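Local coordinates for protein putative sugar isomerase (Parabacteroides distasonis, PDB 3LMZ) that is a putative sugar isomerase with a xylose isomerase-like TIM barrel, and may interconvert sugars, at residues 116-119 with 120-124; 160-164 with 165-169. All coordinates share one frame; numbering follows the deposited sequence.

Contact 1 (116-119 with 120-124); sequences PYVD and KKVKE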
ATOM      1  N   PRO A 116       0.539   0.296 -41.194  1.00 16.38           N
ATOM      2  CA  PRO A 116      -0.572   0.191 -42.160  1.00 16.74           C
ATOM      3  C   PRO A 116      -1.369  -1.125 -42.061  1.00 15.33           C
ATOM      4  O   PRO A 116      -2.595  -1.172 -42.207  1.00 14.81           O
ATOM      5  CB  PRO A 116       0.142   0.302 -43.509  1.00 15.06           C
ATOM      6  CG  PRO A 116       1.395   1.094 -43.195  1.00 16.34           C
ATOM      7  CD  PRO A 116       1.838   0.641 -41.825  1.00 13.99           C
ATOM      8  N   TYR A 117      -0.675  -2.229 -41.783  1.00 13.50           N
ATOM      9  CA  TYR A 117      -1.362  -3.494 -41.605  1.00 13.76           C
ATOM     10  C   TYR A 117      -2.204  -3.531 -40.328  1.00 13.06           C
ATOM     11  O   TYR A 117      -3.318  -4.055 -40.308  1.00 13.72           O
ATOM     12  CB  TYR A 117      -0.342  -4.640 -41.654  1.00 14.48           C
ATOM     13  CG  TYR A 117      -0.992  -5.991 -41.920  1.00 14.80           C
ATOM     14  CD1 TYR A 117      -1.420  -6.313 -43.187  1.00 16.57           C
ATOM     15  CD2 TYR A 117      -1.129  -6.941 -40.933  1.00 14.20           C
ATOM     16  CE1 TYR A 117      -2.011  -7.521 -43.488  1.00 19.50           C
ATOM     17  CE2 TYR A 117      -1.748  -8.176 -41.196  1.00 13.82           C
ATOM     18  CZ  TYR A 117      -2.141  -8.469 -42.506  1.00 14.81           C
ATOM     19  OH  TYR A 117      -2.776  -9.676 -42.816  1.00 17.39           O
ATOM     20  N   VAL A 118      -1.686  -2.979 -39.242  1.00 14.03           N
ATOM     21  CA  VAL A 118      -2.498  -2.812 -38.031  1.00 15.87           C
ATOM     22  C   VAL A 118      -3.779  -2.010 -38.320  1.00 14.91           C
ATOM     23  O   VAL A 118      -4.864  -2.386 -37.901  1.00 13.77           O
ATOM     24  CB  VAL A 118      -1.699  -2.132 -36.908  1.00 15.50           C
ATOM     25  CG1 VAL A 118      -2.633  -1.858 -35.678  1.00 13.90           C
ATOM     26  CG2 VAL A 118      -0.526  -3.021 -36.480  1.00 16.63           C
ATOM     27  N   ASP A 119      -3.642  -0.962 -39.119  1.00 13.89           N
ATOM     28  CA  ASP A 119      -4.780  -0.160 -39.587  1.00 12.99           C
ATOM     29  C   ASP A 119      -5.833  -1.016 -40.289  1.00 12.27           C
ATOM     30  O   ASP A 119      -7.036  -0.989 -39.967  1.00 13.34           O
ATOM     31  CB  ASP A 119      -4.296   1.000 -40.444  1.00 13.53           C
ATOM     32  CG  ASP A 119      -5.393   1.959 -40.811  1.00 16.65           C
ATOM     33  OD1 ASP A 119      -6.270   1.554 -41.636  1.00 15.07           O
ATOM     34  OD2 ASP A 119      -5.316   3.127 -40.407  1.00 16.65           O
ATOM     35  N   LYS A 120      -5.389  -1.834 -41.246  1.00 14.83           N
ATOM     36  CA  LYS A 120      -6.261  -2.784 -41.944  1.00 14.66           C
ATOM     37  C   LYS A 120      -6.972  -3.711 -40.950  1.00 12.46           C
ATOM     38  O   LYS A 120      -8.196  -3.959 -41.039  1.00 12.66           O
ATOM     39  CB  LYS A 120      -5.418  -3.643 -42.930  1.00 15.09           C
ATOM     40  CG  LYS A 120      -6.196  -4.536 -43.813  1.00 23.67           C
ATOM     41  CD  LYS A 120      -5.282  -5.487 -44.615  1.00 23.77           C
ATOM     42  CE  LYS A 120      -5.246  -5.181 -46.022  1.00 37.50           C
ATOM     43  NZ  LYS A 120      -4.395  -6.184 -46.749  1.00 30.57           N
ATOM     44  N   LYS A 121      -6.249  -4.199 -39.931  1.00 11.84           N
ATOM     45  CA  LYS A 121      -6.803  -5.180 -39.006  1.00 15.95           C
ATOM     46  C   LYS A 121      -7.780  -4.548 -37.986  1.00 14.56           C
ATOM     47  O   LYS A 121      -8.832  -5.150 -37.725  1.00 14.08           O
ATOM     48  CB  LYS A 121      -5.665  -5.958 -38.312  1.00 15.76           C
ATOM     49  CG  LYS A 121      -4.981  -6.967 -39.263  1.00 16.69           C
ATOM     50  CD  LYS A 121      -5.868  -8.213 -39.436  1.00 18.60           C
ATOM     51  CE  LYS A 121      -5.439  -9.145 -40.530  1.00 23.94           C
ATOM     52  NZ  LYS A 121      -6.271 -10.419 -40.478  1.00 19.99           N
ATOM     53  N   VAL A 122      -7.527  -3.313 -37.554  1.00 13.57           N
ATOM     54  CA  VAL A 122      -8.488  -2.696 -36.678  1.00 14.99           C
ATOM     55  C   VAL A 122      -9.784  -2.458 -37.438  1.00 13.34           C
ATOM     56  O   VAL A 122     -10.855  -2.571 -36.818  1.00 13.75           O
ATOM     57  CB  VAL A 122      -8.040  -1.380 -35.923  1.00 15.86           C
ATOM     58  CG1 VAL A 122      -6.837  -1.618 -35.007  1.00 16.82           C
ATOM     59  CG2 VAL A 122      -7.718  -0.252 -36.852  1.00 18.71           C
ATOM     60  N   LYS A 123      -9.747  -2.192 -38.760  1.00 13.12           N
ATOM     61  CA  LYS A 123     -10.973  -2.049 -39.557  1.00 16.25           C
ATOM     62  C   LYS A 123     -11.722  -3.370 -39.697  1.00 15.00           C
ATOM     63  O   LYS A 123     -12.937  -3.418 -39.626  1.00 14.91           O
ATOM     64  CB  LYS A 123     -10.608  -1.490 -40.931  1.00 14.95           C
ATOM     65  CG  LYS A 123     -10.227  -0.014 -40.879  1.00 15.56           C
ATOM     66  CD  LYS A 123      -9.754   0.502 -42.247  1.00 12.19           C
ATOM     67  CE  LYS A 123      -9.732   2.017 -42.345  1.00 14.31           C
ATOM     68  NZ  LYS A 123      -8.802   2.731 -41.359  1.00 14.25           N
ATOM     69  N   GLU A 124     -10.974  -4.449 -39.901  1.00 13.49           N
ATOM     70  CA  GLU A 124     -11.540  -5.762 -40.093  1.00 15.53           C
ATOM     71  C   GLU A 124     -12.243  -6.253 -38.839  1.00 14.27           C
ATOM     72  O   GLU A 124     -13.330  -6.861 -38.897  1.00 14.18           O
ATOM     73  CB  GLU A 124     -10.440  -6.739 -40.512  1.00 15.81           C
ATOM     74  CG  GLU A 124     -10.925  -8.154 -40.648  1.00 14.67           C
ATOM     75  CD  GLU A 124      -9.866  -9.170 -40.971  1.00 16.87           C
ATOM     76  OE1 GLU A 124      -8.668  -8.816 -41.033  1.00 18.14           O
ATOM     77  OE2 GLU A 124     -10.225 -10.369 -41.143  1.00 19.07           O
TER
HETATM   78  O   HOH W   1      -6.669   4.740 -42.147  1.00 19.24           O
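Pro-116 O accepts from Lys-120 N at 3.0 Å, the first of four i to i+4 backbone bonds that join 116-119 to the next turn of helix 115-125. Tyr-117 follows, its CG anti to the backbone N (chi1 -162°), and its side chain runs beside that of Lys-121, both pointing the same way. Lys-121 CE comes to 3.5 Å from Tyr-117 OH, while the Lys-120 side chain crosses that of Tyr-117 obliquely, its CD 4.0 Å from Tyr-117 CE1. The polar ends of Tyr-117 and Lys-121 converge on Asp-92 of helix 88-101, and Lys-121 NZ also forms a salt bridge with Glu-124 OE1 at 2.9 Å. Val-118, one turn before Val-122, places its CG1 4.3 Å from Val-122 CG1; both valines pack on Tyr-129 and Ile-158 of the neighbouring strands. At Asp-119 the carboxylate meets Lys-123, whose chain bends at its last torsion (chi4 61°) to bring NZ within 2.8 Å of Asp-119 OD1, on the syn side but 32° out of the carboxylate plane. A water donates to Asp-119 OD2 and accepts from Lys-123 NZ, closing a small ring, and Asp-155 supplies its backbone N to Asp-119 OD2 and its carboxylate to Lys-123 NZ. The helix thus turns an apolar ridge to the barrel strands, while charged networks on its flanks tie it to helix 88-101 and to the loop before strand 158-163.

Contact 2 (160-164 with 165-169); sequences MCLDV and GHDLR
Asp-163 caps the helix that begins immediately after it: OD1 accepts from His-166 N at 2.9 Å along an almost straight N-H line (177°), with the donor standing above the carboxylate plane. Having CG anti to the backbone N (chi1 -174°) carries the carboxylate over the first turn. The other oxygen, OD2, lies 3.3 Å from His-166 CD2, the carboxylate and imidazole planes being 30° apart, and is itself held by His-132 NE2 and Lys-191 NZ. Backbone bonds take over from the cap, Asp-163 O accepting from Asp-167 N at 3.0 Å and Val-164 O from Leu-168 N at 3.1 Å. On the imidazole, ND1 receives a weak bond from Arg-169 NH1 at 3.2 Å, and NE2 is hydrogen-bonded to a bound citrate, probably from the crystallisation liquor. Asp-167 OD1 accepts from Ala-144 N, while its OD2 lies near the like-charged Asp-177, which may raise the pKa of one of them. One carboxylate therefore does two jobs, closing the N-terminus of helix 164-169 through OD1 and joining a cluster of polar side chains through OD2, at the C-terminal end of a barrel strand, where TIM barrels carry their active sites; the citrate on His-166 is consistent with a pocket there.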
HETATM    1  N   MSE A 160      -2.055   4.499 -28.067  1.00 13.32           N
HETATM    2  CA  MSE A 160      -0.989   4.165 -27.119  1.00 14.47           C
HETATM    3  C   MSE A 160      -1.512   3.559 -25.833  1.00 12.59           C
HETATM    4  O   MSE A 160      -2.640   3.806 -25.395  1.00 14.47           O
HETATM    5  CB  MSE A 160      -0.118   5.401 -26.765  1.00 12.26           C
HETATM    6  CG  MSE A 160      -0.802   6.455 -25.886  1.00 12.92           C
HETATM    7 SE   MSE A 160       0.324   7.992 -25.701  0.75 16.04          SE
HETATM    8  CE  MSE A 160       0.054   8.697 -27.457  1.00 13.93           C
ATOM      9  N   CYS A 161      -0.627   2.714 -25.259  1.00 12.83           N
ATOM     10  CA  CYS A 161      -0.618   2.316 -23.846  1.00 12.45           C
ATOM     11  C   CYS A 161       0.368   3.306 -23.231  1.00 14.29           C
ATOM     12  O   CYS A 161       1.605   3.229 -23.424  1.00 14.80           O
ATOM     13  CB  CYS A 161      -0.172   0.843 -23.671  1.00 12.23           C
ATOM     14  SG  CYS A 161       0.033   0.546 -21.926  1.00 17.06           S
ATOM     15  N   LEU A 162      -0.227   4.307 -22.578  1.00 14.31           N
ATOM     16  CA  LEU A 162       0.568   5.389 -21.992  1.00 14.04           C
ATOM     17  C   LEU A 162       1.247   4.802 -20.774  1.00 13.17           C
ATOM     18  O   LEU A 162       0.628   4.569 -19.740  1.00 14.33           O
ATOM     19  CB  LEU A 162      -0.252   6.616 -21.592  1.00 17.78           C
ATOM     20  CG  LEU A 162       0.492   7.688 -20.811  1.00 16.56           C
ATOM     21  CD1 LEU A 162       1.639   8.246 -21.587  1.00 18.27           C
ATOM     22  CD2 LEU A 162      -0.501   8.734 -20.387  1.00 18.78           C
ATOM     23  N   ASP A 163       2.559   4.637 -20.864  1.00 12.11           N
ATOM     24  CA  ASP A 163       3.362   4.116 -19.742  1.00 13.71           C
ATOM     25  C   ASP A 163       3.970   5.352 -19.076  1.00 13.98           C
ATOM     26  O   ASP A 163       4.896   5.991 -19.576  1.00 13.03           O
ATOM     27  CB  ASP A 163       4.424   3.145 -20.263  1.00 15.69           C
ATOM     28  CG  ASP A 163       5.199   2.446 -19.138  1.00 17.35           C
ATOM     29  OD1 ASP A 163       5.652   3.190 -18.222  1.00 15.28           O
ATOM     30  OD2 ASP A 163       5.257   1.170 -19.217  1.00 16.20           O
ATOM     31  N   VAL A 164       3.490   5.656 -17.895  1.00 13.05           N
ATOM     32  CA  VAL A 164       3.840   6.913 -17.280  1.00 13.14           C
ATOM     33  C   VAL A 164       5.316   6.908 -16.859  1.00 13.29           C
ATOM     34  O   VAL A 164       5.989   7.939 -16.920  1.00 14.79           O
ATOM     35  CB  VAL A 164       2.916   7.216 -16.120  1.00 15.69           C
ATOM     36  CG1 VAL A 164       1.454   7.262 -16.630  1.00 17.81           C
ATOM     37  CG2 VAL A 164       3.062   6.252 -14.870  1.00 14.93           C
ATOM     38  N   GLY A 165       5.822   5.725 -16.472  1.00 13.31           N
ATOM     39  CA  GLY A 165       7.188   5.612 -16.012  1.00 14.32           C
ATOM     40  C   GLY A 165       8.171   5.747 -17.141  1.00 14.47           C
ATOM     41  O   GLY A 165       9.161   6.502 -17.070  1.00 14.46           O
ATOM     42  N   HIS A 166       7.949   4.996 -18.213  1.00 13.52           N
ATOM     43  CA  HIS A 166       8.824   5.123 -19.376  1.00 15.12           C
ATOM     44  C   HIS A 166       8.763   6.509 -20.028  1.00 13.08           C
ATOM     45  O   HIS A 166       9.795   7.026 -20.481  1.00 14.04           O
ATOM     46  CB  HIS A 166       8.530   4.043 -20.404  1.00 14.49           C
ATOM     47  CG  HIS A 166       8.943   2.694 -19.950  1.00 15.43           C
ATOM     48  ND1 HIS A 166      10.108   2.488 -19.223  1.00 19.08           N
ATOM     49  CD2 HIS A 166       8.377   1.474 -20.127  1.00 20.38           C
ATOM     50  CE1 HIS A 166      10.232   1.193 -18.977  1.00 26.44           C
ATOM     51  NE2 HIS A 166       9.193   0.562 -19.499  1.00 21.54           N
ATOM     52  N   ASP A 167       7.596   7.120 -20.041  1.00 13.66           N
ATOM     53  CA  ASP A 167       7.464   8.466 -20.576  1.00 13.18           C
ATOM     54  C   ASP A 167       8.334   9.446 -19.763  1.00 14.04           C
ATOM     55  O   ASP A 167       9.066  10.236 -20.331  1.00 13.34           O
ATOM     56  CB  ASP A 167       5.984   8.880 -20.577  1.00 14.60           C
ATOM     57  CG  ASP A 167       5.614   9.902 -21.679  1.00 14.69           C
ATOM     58  OD1 ASP A 167       6.036   9.761 -22.846  1.00 12.15           O
ATOM     59  OD2 ASP A 167       4.824  10.794 -21.304  1.00 15.95           O
ATOM     60  N   LEU A 168       8.232   9.378 -18.428  1.00 12.76           N
ATOM     61  CA  LEU A 168       8.971  10.291 -17.591  1.00 13.84           C
ATOM     62  C   LEU A 168      10.469  10.033 -17.756  1.00 13.60           C
ATOM     63  O   LEU A 168      11.274  10.964 -17.787  1.00 14.78           O
ATOM     64  CB  LEU A 168       8.551  10.258 -16.137  1.00 14.83           C
ATOM     65  CG  LEU A 168       9.070  11.394 -15.210  1.00 13.81           C
ATOM     66  CD1 LEU A 168       8.288  12.689 -15.370  1.00 20.68           C
ATOM     67  CD2 LEU A 168       9.038  10.986 -13.724  1.00 14.22           C
ATOM     68  N   ARG A 169      10.871   8.762 -17.876  1.00 13.22           N
ATOM     69  CA  ARG A 169      12.295   8.422 -18.067  1.00 13.93           C
ATOM     70  C   ARG A 169      12.829   8.937 -19.394  1.00 14.58           C
ATOM     71  O   ARG A 169      14.059   9.176 -19.494  1.00 14.74           O
ATOM     72  CB  ARG A 169      12.533   6.938 -17.967  1.00 14.85           C
ATOM     73  CG  ARG A 169      12.384   6.435 -16.536  1.00 13.83           C
ATOM     74  CD  ARG A 169      12.538   4.902 -16.467  1.00 16.64           C
ATOM     75  NE  ARG A 169      13.841   4.492 -16.957  1.00 16.16           N
ATOM     76  CZ  ARG A 169      14.067   3.852 -18.115  1.00 20.21           C
ATOM     77  NH1 ARG A 169      13.087   3.495 -18.904  1.00 24.43           N
ATOM     78  NH2 ARG A 169      15.330   3.552 -18.466  1.00 18.04           N
TER

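The two contacts lie in series along one TIM barrel, their centres about 24 Å apart and their nearest atoms about 10 Å apart without touching. Contact 1 stays within a single outer helix and is partly buried, whereas contact 2 is buried closer to the centre of the chain, where a strand passes into a short helix. Strand 158-163 connects them: helix 115-125 packs against Ile-158 near its start, and contact 2 occupies its end. On the outer helix, charges pair along the periphery with water taking part; at the strand end, the polar groups gather at a helix N-terminus and around a possible ligand pocket.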